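Local structure of SnoaL-like polyketide cyclase (3EHC) at residues L5-Y9 with V102-F106; I8-Y12 with L24-V28; F21-G25 with Y44-V49; F98-F103 with V114-D119. The protein is of unknown function but belongs to the SnoaL-like polyketide cyclase family, whose NTF2-like alpha+beta fold commonly encloses a ligand pocket. All coordinates share one frame; numbering follows the deposited sequence.

Overall arrangement
Contacts 1 and 2 share Ile8 and Tyr9 of helix 5-17, their centres about 9 Å apart: one lays the helix on the curved sheet, the other packs it against residues 24-28, the loop leading into strand 28-29. Contact 3 carries that loop on to helix 40-54, sharing Leu24 and Gly25 with contact 2, from whose centre it lies about 10 Å. Contact 4 continues strand 96-107 from contact 1 (centres about 13 Å apart) and pairs it with strand 110-118. The hydroxyls of Tyr12 and Tyr44, 2.8 Å apart from OH to OH, join contacts 2 and 3. A sulfate, probably from the crystallisation liquor, lies about 5 Å from the Asp119 side chain of contact 4.

Contact 1. Residues L5-Y9 with V102-F106; sequences LNDIY and VFYDF
Leu5 CD2 lies over one face of the Phe106 ring in a CH-pi contact, 3.7 Å from the centroid and 19° off the normal, while Leu5 CD1 overhangs the rim, 3.5 Å from Phe106 CD1; the two side chains slide past each other in opposite directions. Phe106 CG sits beside the backbone N and anti to the carbonyl carbon (chi1 -83°), with one ring face turned to Leu5 CD2. Ile8 touches more loosely, its CG2 4.3 Å from Phe106 CE2. Further along, the Tyr9 and Tyr104 side chains cross at about a right angle; their ring planes are inclined at 54°, and Tyr9 CE1 reaches 3.4 Å from Tyr104 CE1. Tyr9 CD1 lies above one face of the Tyr104 ring, offset toward the rim, and Val102 CG2 above the other. The polar edge is the Tyr9 OH to Tyr104 OH hydrogen bond of 2.7 Å, in which either hydroxyl may be the donor; it ties two buried side chains at their far ends. Alternation along the strand turns Val102, Tyr104 and Phe106 to the helix, whereas Phe103 meets His101 of the second subunit. Helix 5-17 crosses the sheet in the manner of NTF2-like folds: Tyr9 also packs on Leu72, Ala74 and Leu76 of strand 71-80 and on Leu65 of strand 62-67, while Tyr104 and Phe106 touch Ile111 of strand 110-118.

Contact 2. Residues I8-Y12 with L24-V28; sequences IYLAY and LGTFV
Phe27 lays its ring flat against the backbone of helix 5-17, with Tyr12 CA almost exactly over the ring centre: 3.8 Å from the Phe27 centroid and 3° off the normal, a CH-pi contact. Thr26 CG2 covers the opposite face from within the loop, so the ring is sandwiched. Tyr12 forms the rest of the tight part. Its CG is anti to the backbone N (chi1 160°), which carries the ring alongside the loop: CD1 of Tyr12 reaches 3.7 Å from Phe27 CB, and its CE1 lies 3.9 Å from Leu24 CD1, which meets the ring edge in plane. Val28 CG2 closes in on the same Tyr12 CE1 at 4.0 Å. The solvent side shares little surface: Ala11 CB still touches Phe27 CE1 at 3.8 Å, but Ile8 CG2 only brushes Phe27 CD1 at 4.2 Å, and both helix residues are partly exposed; Thr26 is exposed. No hydrogen bond crosses between the segments. Instead, Tyr12 OH bonds to Tyr44 OH of helix 40-54, on whose Leu41 the side chains of Leu24 and Val28 also rest, and the Phe27 backbone pairs with Ile111 of strand 110-118, setting the loop between both helices and the sheet.

Contact 3. Residues F21-G25 with Y44-V49; sequences FDELG and YRDMLV
The irregular turn 21-25 approaches helix 40-54 most closely where the CA atoms of Phe21 and Arg45 lie 6.6 Å apart, and the Phe21 carbonyl is gripped there by the arginine. Arg45 NE donates to Phe21 O over 2.9 Å, nearly straight (165° at the hydrogen); the oxygen lies close to the guanidinium plane, but the donor stands above the carbonyl plane. Arg45 NH2 adds a weak second bond of 3.4 Å to the same Phe21 O. A bend at chi3 (-67°) brings the guanidinium back to this oxygen, which also takes a weak bond from Leu24 N. Leu24 slides past Arg45 in the opposite direction, its CD2 over one guanidinium face, with Phe21 O at the edge, and 3.6 Å from Arg45 CA; its CD1 meets Leu48 CD1 tip to tip at 3.9 Å. The Phe21 ring reaches on along the helix: Val49 CG2 lies 3.6 Å from Phe21 CD2, and Leu48 CB is 4.0 Å from Phe21 CZ. The turn follows helix 5-17 and packs against the side of helix 40-54: Phe21 also packs on Phe52 further along, Leu48 touches Leu16 of helix 5-17, and Tyr44 leans on Val32 of strand 32-34.

Contact 4. Residues F98-F103 with V114-D119; sequences FCEHVF and VWSVLD
His101 and Val117 exchange two backbone hydrogen bonds, His101 N to Val117 O (2.9 Å) and Val117 N to His101 O (3.0 Å), as do Phe103 and Trp115. Asp119 N extends the series to Cys99 O. Between these lie the non-hydrogen-bonded pairs, Glu100 with Leu118 and Val102 with Ser116; CA-H...O contacts run from Glu100 CA to Val117 O and from Val102 CA to Trp115 O. The strands form an antiparallel beta hairpin at the middle of the NTF2-like sheet, flanked by strands 71-80 and 32-34. One face, carrying His101, Phe103, Trp115 and Val117, meets the second subunit, whose His101 ND1 bonds to His101 O of this chain; within the chain, His101 NE2 bonds to Arg75. Apolar packing on the other face is tight at Val102 CG2 and Val114 CG1, 3.3 Å apart. Further on, Leu118 CD2 sits 3.5 Å from Glu100 CB and 3.7 Å from Phe98 CE2, at that ring's edge. Ser116 OG donates to Glu100 OE2 on the anti side, 29° out of plane; the 2.5 Å length is unusually short and its exact value doubtful. Asp119 N-caps helix 120-127, OD1 bonding weakly to Ala122 N; its OD2 accepts from a water that accepts from Cys99 N.

Contact 1. Residues L5-Y9 with V102-F106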
# COMPACT_ATOMS: atom_id res chain seq x y z
N LEU B 5 1.53 10.94 -16.07
CA LEU B 5 0.89 9.74 -15.53
C LEU B 5 -0.22 10.10 -14.57
O LEU B 5 -1.24 9.43 -14.53
CB LEU B 5 1.90 8.83 -14.86
CG LEU B 5 2.72 7.97 -15.82
CD1 LEU B 5 3.41 6.89 -14.97
CD2 LEU B 5 1.86 7.35 -16.94
N ASN B 6 -0.03 11.16 -13.79
CA ASN B 6 -1.07 11.61 -12.85
C ASN B 6 -2.41 11.93 -13.55
O ASN B 6 -3.48 11.51 -13.09
CB ASN B 6 -0.64 12.81 -12.00
CG ASN B 6 0.08 12.42 -10.70
OD1 ASN B 6 0.44 11.27 -10.46
ND2 ASN B 6 0.30 13.41 -9.86
N ASP B 7 -2.32 12.64 -14.68
CA ASP B 7 -3.49 12.98 -15.46
C ASP B 7 -4.16 11.76 -16.05
O ASP B 7 -5.38 11.65 -15.98
CB ASP B 7 -3.14 13.98 -16.56
CG ASP B 7 -2.72 15.30 -16.01
OD1 ASP B 7 -3.35 15.79 -15.06
OD2 ASP B 7 -1.77 15.88 -16.54
N ILE B 8 -3.36 10.86 -16.65
CA ILE B 8 -3.85 9.59 -17.23
C ILE B 8 -4.59 8.77 -16.13
O ILE B 8 -5.71 8.29 -16.34
CB ILE B 8 -2.70 8.77 -17.87
CG1 ILE B 8 -1.98 9.62 -18.95
CG2 ILE B 8 -3.23 7.50 -18.47
CD1 ILE B 8 -0.64 9.10 -19.39
N TYR B 9 -3.97 8.68 -14.95
CA TYR B 9 -4.52 7.95 -13.84
C TYR B 9 -5.85 8.51 -13.35
O TYR B 9 -6.78 7.74 -13.12
CB TYR B 9 -3.52 7.89 -12.68
CG TYR B 9 -3.99 6.98 -11.58
CD1 TYR B 9 -4.16 5.62 -11.82
CD2 TYR B 9 -4.25 7.46 -10.29
CE1 TYR B 9 -4.59 4.76 -10.81
CE2 TYR B 9 -4.69 6.61 -9.27
CZ TYR B 9 -4.84 5.25 -9.55
OH TYR B 9 -5.25 4.36 -8.58
N VAL B 102 -1.58 1.03 -3.84
CA VAL B 102 -1.38 0.33 -5.10
C VAL B 102 -0.27 0.99 -5.92
O VAL B 102 -0.16 2.21 -5.99
CB VAL B 102 -2.76 0.20 -5.86
CG1 VAL B 102 -3.42 1.53 -5.95
CG2 VAL B 102 -2.62 -0.54 -7.25
N PHE B 103 0.58 0.14 -6.48
CA PHE B 103 1.65 0.53 -7.42
C PHE B 103 1.28 0.11 -8.85
O PHE B 103 0.77 -0.99 -9.08
CB PHE B 103 2.99 -0.15 -7.04
CG PHE B 103 3.60 0.41 -5.81
CD1 PHE B 103 3.20 -0.04 -4.55
CD2 PHE B 103 4.55 1.44 -5.87
CE1 PHE B 103 3.72 0.52 -3.41
CE2 PHE B 103 5.08 1.98 -4.68
CZ PHE B 103 4.66 1.52 -3.48
N TYR B 104 1.53 1.01 -9.80
CA TYR B 104 1.32 0.75 -11.22
C TYR B 104 2.61 0.95 -12.01
O TYR B 104 3.32 1.94 -11.81
CB TYR B 104 0.26 1.68 -11.81
CG TYR B 104 -1.08 1.67 -11.11
CD1 TYR B 104 -1.32 2.49 -10.01
CD2 TYR B 104 -2.13 0.84 -11.55
CE1 TYR B 104 -2.54 2.51 -9.37
CE2 TYR B 104 -3.37 0.84 -10.90
CZ TYR B 104 -3.57 1.69 -9.81
OH TYR B 104 -4.78 1.73 -9.14
N ASP B 105 2.90 -0.01 -12.88
CA ASP B 105 3.97 0.12 -13.84
C ASP B 105 3.25 0.41 -15.15
O ASP B 105 2.39 -0.36 -15.57
CB ASP B 105 4.82 -1.16 -13.85
CG ASP B 105 6.13 -1.04 -14.65
OD1 ASP B 105 6.67 0.08 -14.90
OD2 ASP B 105 6.61 -2.14 -15.04
N PHE B 106 3.57 1.56 -15.75
CA PHE B 106 2.99 2.00 -17.03
C PHE B 106 3.93 1.64 -18.18
O PHE B 106 5.15 1.70 -18.03
CB PHE B 106 2.73 3.51 -17.03
CG PHE B 106 1.45 3.90 -16.39
CD1 PHE B 106 1.37 4.02 -14.99
CD2 PHE B 106 0.32 4.14 -17.16
CE1 PHE B 106 0.18 4.37 -14.38
CE2 PHE B 106 -0.87 4.50 -16.57
CZ PHE B 106 -0.94 4.62 -15.16

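Contact 2. Residues I8-Y12 with L24-V28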
# COMPACT_ATOMS: atom_id res chain seq x y z
N ILE B 8 -3.36 10.86 -16.65
CA ILE B 8 -3.85 9.59 -17.23
C ILE B 8 -4.59 8.77 -16.13
O ILE B 8 -5.71 8.29 -16.34
CB ILE B 8 -2.70 8.77 -17.87
CG1 ILE B 8 -1.98 9.62 -18.95
CG2 ILE B 8 -3.23 7.50 -18.47
CD1 ILE B 8 -0.64 9.10 -19.39
N TYR B 9 -3.97 8.68 -14.95
CA TYR B 9 -4.52 7.95 -13.84
C TYR B 9 -5.85 8.51 -13.35
O TYR B 9 -6.78 7.74 -13.12
CB TYR B 9 -3.52 7.89 -12.68
CG TYR B 9 -3.99 6.98 -11.58
CD1 TYR B 9 -4.16 5.62 -11.82
CD2 TYR B 9 -4.25 7.46 -10.29
CE1 TYR B 9 -4.59 4.76 -10.81
CE2 TYR B 9 -4.69 6.61 -9.27
CZ TYR B 9 -4.84 5.25 -9.55
OH TYR B 9 -5.25 4.36 -8.58
N LEU B 10 -5.94 9.82 -13.16
CA LEU B 10 -7.18 10.43 -12.69
C LEU B 10 -8.30 10.27 -13.74
O LEU B 10 -9.45 10.10 -13.36
CB LEU B 10 -6.97 11.89 -12.26
CG LEU B 10 -6.12 12.15 -11.01
CD1 LEU B 10 -6.02 13.63 -10.73
CD2 LEU B 10 -6.68 11.48 -9.79
N ALA B 11 -7.94 10.28 -15.04
CA ALA B 11 -8.90 10.00 -16.12
C ALA B 11 -9.35 8.53 -16.06
O ALA B 11 -10.51 8.22 -16.28
CB ALA B 11 -8.29 10.34 -17.50
N TYR B 12 -8.44 7.63 -15.73
CA TYR B 12 -8.76 6.20 -15.54
C TYR B 12 -9.76 6.00 -14.40
O TYR B 12 -10.75 5.29 -14.56
CB TYR B 12 -7.47 5.38 -15.31
CG TYR B 12 -7.61 4.02 -14.65
CD1 TYR B 12 -8.17 2.94 -15.32
CD2 TYR B 12 -7.14 3.80 -13.36
CE1 TYR B 12 -8.27 1.68 -14.72
CE2 TYR B 12 -7.26 2.57 -12.74
CZ TYR B 12 -7.82 1.50 -13.43
OH TYR B 12 -7.93 0.26 -12.80
N LEU B 24 -11.93 0.82 -21.29
CA LEU B 24 -10.85 0.40 -20.37
C LEU B 24 -9.48 0.25 -21.04
O LEU B 24 -8.46 0.63 -20.46
CB LEU B 24 -11.23 -0.92 -19.70
CG LEU B 24 -10.37 -1.47 -18.56
CD1 LEU B 24 -10.18 -0.44 -17.43
CD2 LEU B 24 -11.03 -2.73 -18.04
N GLY B 25 -9.46 -0.28 -22.26
CA GLY B 25 -8.22 -0.42 -23.02
C GLY B 25 -7.49 0.86 -23.41
O GLY B 25 -6.35 0.79 -23.85
N THR B 26 -8.14 2.02 -23.26
CA THR B 26 -7.46 3.32 -23.36
C THR B 26 -6.40 3.46 -22.28
O THR B 26 -5.35 4.04 -22.51
CB THR B 26 -8.47 4.50 -23.26
OG1 THR B 26 -9.18 4.61 -24.51
CG2 THR B 26 -7.79 5.86 -22.96
N PHE B 27 -6.68 2.87 -21.11
CA PHE B 27 -5.88 3.03 -19.89
C PHE B 27 -5.11 1.76 -19.46
O PHE B 27 -4.17 1.86 -18.69
CB PHE B 27 -6.80 3.45 -18.75
CG PHE B 27 -7.63 4.68 -19.05
CD1 PHE B 27 -7.04 5.93 -19.11
CD2 PHE B 27 -9.00 4.58 -19.24
CE1 PHE B 27 -7.79 7.05 -19.37
CE2 PHE B 27 -9.76 5.70 -19.50
CZ PHE B 27 -9.15 6.94 -19.57
N VAL B 28 -5.53 0.59 -19.93
CA VAL B 28 -4.99 -0.70 -19.43
C VAL B 28 -4.48 -1.53 -20.62
O VAL B 28 -5.18 -1.68 -21.60
CB VAL B 28 -6.07 -1.48 -18.58
CG1 VAL B 28 -5.59 -2.86 -18.15
CG2 VAL B 28 -6.44 -0.66 -17.34

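Contact 3. Residues F21-G25 with Y44-V49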
# COMPACT_ATOMS: atom_id res chain seq x y z
N PHE B 21 -16.44 0.72 -18.91
CA PHE B 21 -15.45 -0.34 -19.16
C PHE B 21 -15.21 -0.70 -20.62
O PHE B 21 -14.27 -1.43 -20.92
CB PHE B 21 -15.81 -1.62 -18.40
CG PHE B 21 -15.99 -1.42 -16.92
CD1 PHE B 21 -15.16 -0.54 -16.21
CD2 PHE B 21 -16.98 -2.12 -16.23
CE1 PHE B 21 -15.35 -0.35 -14.86
CE2 PHE B 21 -17.17 -1.93 -14.85
CZ PHE B 21 -16.35 -1.05 -14.18
N ASP B 22 -16.05 -0.19 -21.52
CA ASP B 22 -15.79 -0.28 -22.96
C ASP B 22 -14.54 0.53 -23.30
O ASP B 22 -13.83 0.22 -24.25
CB ASP B 22 -16.97 0.24 -23.79
CG ASP B 22 -18.24 -0.59 -23.60
OD1 ASP B 22 -18.33 -1.34 -22.61
OD2 ASP B 22 -19.14 -0.47 -24.44
N GLU B 23 -14.30 1.58 -22.51
CA GLU B 23 -13.14 2.47 -22.68
C GLU B 23 -11.85 1.95 -22.00
O GLU B 23 -10.80 2.57 -22.15
CB GLU B 23 -13.46 3.87 -22.08
CG GLU B 23 -14.82 4.46 -22.50
N LEU B 24 -11.93 0.82 -21.29
CA LEU B 24 -10.85 0.40 -20.37
C LEU B 24 -9.48 0.25 -21.04
O LEU B 24 -8.46 0.63 -20.46
CB LEU B 24 -11.23 -0.92 -19.70
CG LEU B 24 -10.37 -1.47 -18.56
CD1 LEU B 24 -10.18 -0.44 -17.43
CD2 LEU B 24 -11.03 -2.73 -18.04
N GLY B 25 -9.46 -0.28 -22.26
CA GLY B 25 -8.22 -0.42 -23.02
C GLY B 25 -7.49 0.86 -23.41
O GLY B 25 -6.35 0.79 -23.85
N TYR B 44 -9.03 -8.11 -16.22
CA TYR B 44 -9.03 -6.87 -15.48
C TYR B 44 -10.43 -6.24 -15.48
O TYR B 44 -10.91 -5.79 -14.44
CB TYR B 44 -7.99 -5.92 -16.08
CG TYR B 44 -7.46 -4.86 -15.14
CD1 TYR B 44 -8.21 -3.71 -14.89
CD2 TYR B 44 -6.22 -4.99 -14.51
CE1 TYR B 44 -7.75 -2.72 -14.02
CE2 TYR B 44 -5.75 -3.99 -13.63
CZ TYR B 44 -6.53 -2.85 -13.39
OH TYR B 44 -6.12 -1.83 -12.55
N ARG B 45 -11.07 -6.23 -16.65
CA ARG B 45 -12.46 -5.76 -16.78
C ARG B 45 -13.39 -6.59 -15.90
O ARG B 45 -14.25 -6.04 -15.23
CB ARG B 45 -12.91 -5.82 -18.24
CG ARG B 45 -14.31 -5.27 -18.50
CD ARG B 45 -14.69 -5.28 -20.00
NE ARG B 45 -13.88 -4.35 -20.79
CZ ARG B 45 -12.92 -4.69 -21.66
NH1 ARG B 45 -12.60 -5.97 -21.89
NH2 ARG B 45 -12.26 -3.74 -22.32
N ASP B 46 -13.23 -7.91 -15.92
CA ASP B 46 -14.05 -8.82 -15.10
C ASP B 46 -13.90 -8.53 -13.63
O ASP B 46 -14.86 -8.60 -12.88
CB ASP B 46 -13.66 -10.30 -15.31
CG ASP B 46 -13.96 -10.81 -16.70
OD1 ASP B 46 -14.78 -10.20 -17.43
OD2 ASP B 46 -13.35 -11.84 -17.06
N MSE B 47 -12.67 -8.27 -13.21
CA MSE B 47 -12.36 -7.91 -11.84
C MSE B 47 -13.09 -6.65 -11.38
O MSE B 47 -13.67 -6.65 -10.31
CB MSE B 47 -10.85 -7.72 -11.66
CG MSE B 47 -10.43 -7.15 -10.31
SE MSE B 47 -8.53 -6.68 -10.23
CE MSE B 47 -8.49 -5.00 -11.25
N LEU B 48 -13.06 -5.60 -12.19
CA LEU B 48 -13.77 -4.35 -11.87
C LEU B 48 -15.31 -4.51 -11.92
O LEU B 48 -15.99 -3.93 -11.09
CB LEU B 48 -13.34 -3.21 -12.79
CG LEU B 48 -11.85 -2.88 -12.87
CD1 LEU B 48 -11.58 -2.03 -14.13
CD2 LEU B 48 -11.42 -2.17 -11.59
N VAL B 49 -15.82 -5.28 -12.88
CA VAL B 49 -17.26 -5.58 -12.96
C VAL B 49 -17.73 -6.31 -11.68
O VAL B 49 -18.83 -6.06 -11.17
CB VAL B 49 -17.59 -6.44 -14.23
CG1 VAL B 49 -18.94 -7.15 -14.10
CG2 VAL B 49 -17.59 -5.56 -15.49

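Contact 4. Residues F98-F103 with V114-D119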
# COMPACT_ATOMS: atom_id res chain seq x y z
N PHE B 98 -12.02 2.04 4.23
CA PHE B 98 -10.72 1.41 4.18
C PHE B 98 -9.92 1.96 3.02
O PHE B 98 -10.48 2.48 2.07
CB PHE B 98 -10.87 -0.11 4.00
CG PHE B 98 -11.63 -0.50 2.77
CD1 PHE B 98 -13.01 -0.58 2.79
CD2 PHE B 98 -10.98 -0.80 1.59
CE1 PHE B 98 -13.71 -0.91 1.67
CE2 PHE B 98 -11.68 -1.15 0.48
CZ PHE B 98 -13.06 -1.20 0.51
N CYS B 99 -8.61 1.84 3.11
CA CYS B 99 -7.75 2.31 2.03
C CYS B 99 -7.14 1.15 1.27
O CYS B 99 -7.09 0.02 1.75
CB CYS B 99 -6.65 3.21 2.57
SG CYS B 99 -7.24 4.77 3.14
N GLU B 100 -6.70 1.47 0.06
CA GLU B 100 -5.93 0.57 -0.79
C GLU B 100 -4.65 1.32 -1.19
O GLU B 100 -4.72 2.49 -1.58
CB GLU B 100 -6.71 0.21 -2.04
CG GLU B 100 -6.04 -0.84 -2.94
CD GLU B 100 -6.71 -0.98 -4.31
OE1 GLU B 100 -7.83 -0.46 -4.50
OE2 GLU B 100 -6.11 -1.62 -5.21
N HIS B 101 -3.51 0.65 -1.07
CA HIS B 101 -2.22 1.17 -1.53
C HIS B 101 -1.76 0.36 -2.72
O HIS B 101 -1.53 -0.84 -2.63
CB HIS B 101 -1.18 1.09 -0.44
CG HIS B 101 -1.42 2.06 0.67
ND1 HIS B 101 -0.49 2.30 1.66
CD2 HIS B 101 -2.48 2.85 0.96
CE1 HIS B 101 -0.96 3.20 2.50
NE2 HIS B 101 -2.16 3.56 2.09
N VAL B 102 -1.58 1.03 -3.84
CA VAL B 102 -1.38 0.33 -5.10
C VAL B 102 -0.27 0.99 -5.92
O VAL B 102 -0.16 2.21 -5.99
CB VAL B 102 -2.76 0.20 -5.86
CG1 VAL B 102 -3.42 1.53 -5.95
CG2 VAL B 102 -2.62 -0.54 -7.25
N PHE B 103 0.58 0.14 -6.48
CA PHE B 103 1.65 0.53 -7.42
C PHE B 103 1.28 0.11 -8.85
O PHE B 103 0.77 -0.99 -9.08
CB PHE B 103 2.99 -0.15 -7.04
CG PHE B 103 3.60 0.41 -5.81
CD1 PHE B 103 3.20 -0.04 -4.55
CD2 PHE B 103 4.55 1.44 -5.87
CE1 PHE B 103 3.72 0.52 -3.41
CE2 PHE B 103 5.08 1.98 -4.68
CZ PHE B 103 4.66 1.52 -3.48
N VAL B 114 0.23 -4.19 -11.89
CA VAL B 114 -0.35 -3.60 -10.71
C VAL B 114 0.02 -4.46 -9.50
O VAL B 114 0.01 -5.68 -9.56
CB VAL B 114 -1.88 -3.49 -10.85
CG1 VAL B 114 -2.46 -2.66 -9.73
CG2 VAL B 114 -2.23 -2.88 -12.21
N TRP B 115 0.37 -3.79 -8.41
CA TRP B 115 0.54 -4.46 -7.11
C TRP B 115 -0.30 -3.71 -6.11
O TRP B 115 -0.03 -2.55 -5.82
CB TRP B 115 2.03 -4.47 -6.69
CG TRP B 115 2.93 -5.28 -7.59
CD1 TRP B 115 3.20 -6.61 -7.48
CD2 TRP B 115 3.68 -4.80 -8.72
NE1 TRP B 115 4.08 -6.99 -8.47
CE2 TRP B 115 4.39 -5.90 -9.24
CE3 TRP B 115 3.82 -3.54 -9.35
CZ2 TRP B 115 5.25 -5.79 -10.37
CZ3 TRP B 115 4.68 -3.43 -10.47
CH2 TRP B 115 5.38 -4.55 -10.97
N SER B 116 -1.32 -4.38 -5.57
CA SER B 116 -2.29 -3.74 -4.69
C SER B 116 -2.38 -4.46 -3.34
O SER B 116 -2.33 -5.69 -3.28
CB SER B 116 -3.64 -3.71 -5.38
OG SER B 116 -4.67 -3.55 -4.43
N VAL B 117 -2.49 -3.68 -2.27
CA VAL B 117 -2.77 -4.18 -0.92
C VAL B 117 -3.94 -3.37 -0.35
O VAL B 117 -3.90 -2.14 -0.35
CB VAL B 117 -1.49 -4.13 0.00
CG1 VAL B 117 -1.81 -4.61 1.34
CG2 VAL B 117 -0.35 -4.96 -0.58
N LEU B 118 -4.98 -4.07 0.12
CA LEU B 118 -6.14 -3.45 0.81
C LEU B 118 -6.00 -3.58 2.34
O LEU B 118 -5.41 -4.53 2.84
CB LEU B 118 -7.44 -4.12 0.36
CG LEU B 118 -7.90 -3.82 -1.08
CD1 LEU B 118 -8.73 -4.99 -1.66
CD2 LEU B 118 -8.69 -2.54 -1.12
N ASP B 119 -6.53 -2.59 3.07
CA ASP B 119 -6.45 -2.58 4.52
C ASP B 119 -7.62 -3.39 5.13
O ASP B 119 -8.63 -2.83 5.56
CB ASP B 119 -6.42 -1.13 5.05
CG ASP B 119 -6.05 -1.04 6.53
OD1 ASP B 119 -5.72 -2.06 7.16
OD2 ASP B 119 -6.10 0.08 7.07
O HOH W 1 -7.36 2.15 5.82